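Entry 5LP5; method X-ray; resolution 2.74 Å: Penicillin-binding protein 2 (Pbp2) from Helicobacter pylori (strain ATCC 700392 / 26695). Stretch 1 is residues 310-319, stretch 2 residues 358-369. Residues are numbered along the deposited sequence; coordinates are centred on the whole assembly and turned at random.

Stretch 1, residues 310-319: GSVVKMGVGL
Stretch 2, residues 358-369: NLYKAIRESVDV

This is a small, mixed contact, burying 336 Å² over both sides, in which a lysine-centred polar cluster lies at one end and apolar packing at the other. Stretch 1 opens with a 3-10 segment, Ser311 to Val313, and runs on as helix through Leu319. Stretch 2 is helical from Leu359 to Arg364. Asn358 caps that helix: with chi1 p, its OD1 accepts from Lys361 N at 2.7 Å. The two segments run in opposite senses, since Ser311 pairs with Ser366 (CA to CA 6.5 Å), Lys314 with Ile363 (6.7 Å) and Gly318 with Leu359 (7.1 Å).

After the helix, Glu365 leaves helical phi/psi at -100/12. Ser366 follows with a positive phi, 51/49, and Val367 is extended at -82/137. Val367 N still returns to Ala362 O at 2.9 Å, so the chain folds back on the helix end. This turn brings Ser366 O and Val367 O to the lysine.

Lys314 points toward stretch 2, with chi1 m (-83°) and chi2 to chi4 all t. The extended chain delivers NZ to Asp368 OD1 at 2.9 Å, a hydrogen-bonded salt bridge. Asp368 has chi1 m, and its CA-to-CB bond points sideways. A weak hydrogen bond joins Lys314 NZ to Val367 O at 3.2 Å. Lys314 NZ also lies 3.2 Å from Ser366 O. Beside it, Ser311 OG (chi1 m) donates to Ser366 OG (chi1 t) at 3.1 Å.

Met315 (p, m, m) and Ile363 (m, t) both start sideways, but their ends converge, with Met315 CE 3.4 Å from Ile363 CG2. Farther along, Gly318 O is 4.4 Å from Leu359 CD1. Leu359 is t, t. An ideal CB on Gly318 would lie only 3.5 Å from Leu359 CD2, so the bare glycine leaves room for the leucine.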

# COMPACT_ATOMS: atom_id res chain seq x y z
N GLY A 310 -39.85 -18.19 -4.23
CA GLY A 310 -41.20 -17.96 -3.73
C GLY A 310 -42.02 -17.13 -4.69
O GLY A 310 -41.80 -17.13 -5.92
N SER A 311 -42.96 -16.36 -4.13
CA SER A 311 -43.94 -15.62 -4.93
C SER A 311 -43.32 -14.58 -5.90
O SER A 311 -44.01 -14.16 -6.83
CB SER A 311 -44.96 -14.96 -4.00
OG SER A 311 -45.57 -15.91 -3.11
N VAL A 312 -42.06 -14.19 -5.70
CA VAL A 312 -41.43 -13.13 -6.54
C VAL A 312 -41.45 -13.45 -8.04
O VAL A 312 -41.38 -12.55 -8.89
CB VAL A 312 -39.95 -12.84 -6.14
CG1 VAL A 312 -39.84 -12.40 -4.70
CG2 VAL A 312 -39.06 -14.04 -6.36
N VAL A 313 -41.54 -14.74 -8.36
CA VAL A 313 -41.58 -15.19 -9.74
C VAL A 313 -42.91 -14.90 -10.44
O VAL A 313 -43.00 -14.98 -11.67
CB VAL A 313 -41.32 -16.70 -9.82
CG1 VAL A 313 -40.01 -17.07 -9.12
CG2 VAL A 313 -42.49 -17.49 -9.24
N LYS A 314 -43.93 -14.55 -9.66
CA LYS A 314 -45.32 -14.57 -10.13
C LYS A 314 -45.58 -13.70 -11.35
O LYS A 314 -46.37 -14.09 -12.21
CB LYS A 314 -46.29 -14.22 -9.01
CG LYS A 314 -46.61 -15.42 -8.15
CD LYS A 314 -47.43 -15.10 -6.91
CE LYS A 314 -47.66 -16.39 -6.12
NZ LYS A 314 -48.44 -16.17 -4.88
N MET A 315 -44.93 -12.54 -11.44
CA MET A 315 -45.11 -11.71 -12.62
C MET A 315 -44.40 -12.30 -13.87
O MET A 315 -44.81 -12.05 -15.01
CB MET A 315 -44.75 -10.22 -12.36
CG MET A 315 -43.46 -9.89 -11.60
SD MET A 315 -43.46 -9.88 -9.78
CE MET A 315 -45.02 -9.11 -9.48
N GLY A 316 -43.37 -13.10 -13.64
CA GLY A 316 -42.75 -13.87 -14.73
C GLY A 316 -43.64 -15.01 -15.20
O GLY A 316 -43.75 -15.27 -16.40
N VAL A 317 -44.28 -15.66 -14.24
CA VAL A 317 -45.23 -16.75 -14.50
C VAL A 317 -46.47 -16.22 -15.24
O VAL A 317 -46.88 -16.74 -16.27
CB VAL A 317 -45.68 -17.43 -13.17
CG1 VAL A 317 -46.71 -18.52 -13.42
CG2 VAL A 317 -44.49 -18.00 -12.41
N GLY A 318 -47.06 -15.17 -14.68
CA GLY A 318 -48.18 -14.48 -15.31
C GLY A 318 -47.86 -14.09 -16.73
O GLY A 318 -48.68 -14.28 -17.63
N LEU A 319 -46.66 -13.56 -16.96
CA LEU A 319 -46.26 -13.15 -18.30
C LEU A 319 -46.29 -14.32 -19.28
O LEU A 319 -46.62 -14.15 -20.45
CB LEU A 319 -44.88 -12.48 -18.28
CG LEU A 319 -44.33 -12.07 -19.66
CD1 LEU A 319 -45.19 -11.01 -20.31
CD2 LEU A 319 -42.88 -11.61 -19.56
N ASN A 358 -58.19 -11.34 -10.66
CA ASN A 358 -57.56 -11.29 -11.98
C ASN A 358 -56.04 -11.35 -11.79
O ASN A 358 -55.55 -11.62 -10.69
CB ASN A 358 -57.98 -10.02 -12.71
CG ASN A 358 -57.74 -8.76 -11.89
OD1 ASN A 358 -56.74 -8.66 -11.18
ND2 ASN A 358 -58.67 -7.81 -11.97
N LEU A 359 -55.28 -11.07 -12.86
CA LEU A 359 -53.81 -10.99 -12.76
C LEU A 359 -53.34 -9.88 -11.80
O LEU A 359 -52.57 -10.14 -10.87
CB LEU A 359 -53.18 -10.79 -14.15
CG LEU A 359 -51.76 -11.36 -14.37
CD1 LEU A 359 -51.34 -11.27 -15.83
CD2 LEU A 359 -50.70 -10.70 -13.52
N TYR A 360 -53.82 -8.65 -12.02
CA TYR A 360 -53.48 -7.50 -11.15
C TYR A 360 -53.64 -7.86 -9.67
O TYR A 360 -52.77 -7.58 -8.84
CB TYR A 360 -54.35 -6.25 -11.45
CG TYR A 360 -54.22 -5.63 -12.84
CD1 TYR A 360 -53.36 -4.56 -13.08
CD2 TYR A 360 -55.00 -6.08 -13.90
CE1 TYR A 360 -53.26 -4.00 -14.34
CE2 TYR A 360 -54.91 -5.51 -15.16
CZ TYR A 360 -54.04 -4.48 -15.37
OH TYR A 360 -53.95 -3.93 -16.63
N LYS A 361 -54.76 -8.51 -9.34
CA LYS A 361 -55.10 -8.79 -7.95
C LYS A 361 -54.30 -9.98 -7.39
O LYS A 361 -53.96 -10.01 -6.19
CB LYS A 361 -56.60 -9.06 -7.80
CG LYS A 361 -57.07 -9.10 -6.35
CD LYS A 361 -58.54 -9.44 -6.21
CE LYS A 361 -58.77 -10.16 -4.88
NZ LYS A 361 -60.12 -10.75 -4.72
N ALA A 362 -54.00 -10.94 -8.25
CA ALA A 362 -53.21 -12.12 -7.87
C ALA A 362 -51.77 -11.74 -7.51
O ALA A 362 -51.17 -12.31 -6.59
CB ALA A 362 -53.23 -13.16 -8.98
N ILE A 363 -51.24 -10.78 -8.26
CA ILE A 363 -49.95 -10.19 -7.95
C ILE A 363 -50.05 -9.42 -6.64
O ILE A 363 -49.27 -9.66 -5.69
CB ILE A 363 -49.49 -9.20 -9.06
CG1 ILE A 363 -49.21 -9.94 -10.37
CG2 ILE A 363 -48.25 -8.45 -8.58
CD1 ILE A 363 -48.75 -9.05 -11.51
N ARG A 364 -51.01 -8.50 -6.60
CA ARG A 364 -51.22 -7.62 -5.46
C ARG A 364 -51.21 -8.40 -4.14
O ARG A 364 -50.46 -8.09 -3.20
CB ARG A 364 -52.55 -6.87 -5.60
CG ARG A 364 -52.83 -5.85 -4.49
CD ARG A 364 -54.29 -5.51 -4.36
NE ARG A 364 -54.88 -5.19 -5.66
CZ ARG A 364 -56.18 -5.12 -5.91
NH1 ARG A 364 -57.07 -5.35 -4.94
NH2 ARG A 364 -56.59 -4.84 -7.13
N GLU A 365 -52.04 -9.45 -4.09
CA GLU A 365 -52.31 -10.13 -2.84
C GLU A 365 -51.51 -11.42 -2.69
O GLU A 365 -51.78 -12.20 -1.78
CB GLU A 365 -53.82 -10.41 -2.72
CG GLU A 365 -54.67 -9.15 -2.59
CD GLU A 365 -56.16 -9.44 -2.56
OE1 GLU A 365 -56.57 -10.61 -2.47
OE2 GLU A 365 -56.95 -8.48 -2.64
N SER A 366 -50.50 -11.62 -3.55
CA SER A 366 -49.64 -12.81 -3.50
C SER A 366 -50.54 -14.04 -3.46
O SER A 366 -50.36 -14.91 -2.61
CB SER A 366 -48.70 -12.74 -2.28
OG SER A 366 -47.68 -13.73 -2.30
N VAL A 367 -51.53 -14.08 -4.37
CA VAL A 367 -52.52 -15.16 -4.41
C VAL A 367 -51.96 -16.39 -5.14
O VAL A 367 -51.33 -16.26 -6.19
CB VAL A 367 -53.82 -14.73 -5.12
CG1 VAL A 367 -54.79 -15.89 -5.23
CG2 VAL A 367 -54.47 -13.59 -4.39
N ASP A 368 -52.22 -17.57 -4.57
CA ASP A 368 -51.63 -18.80 -5.06
C ASP A 368 -52.51 -19.49 -6.10
O ASP A 368 -52.00 -20.00 -7.11
CB ASP A 368 -51.34 -19.74 -3.89
CG ASP A 368 -50.15 -19.27 -3.01
OD1 ASP A 368 -49.26 -18.55 -3.50
OD2 ASP A 368 -50.09 -19.63 -1.83
N VAL A 369 -53.83 -19.50 -5.88
CA VAL A 369 -54.73 -20.32 -6.71
C VAL A 369 -54.85 -19.87 -8.17
O VAL A 369 -54.99 -20.71 -9.05
CB VAL A 369 -56.14 -20.45 -6.08
CG1 VAL A 369 -57.12 -21.11 -7.05
CG2 VAL A 369 -56.06 -21.28 -4.80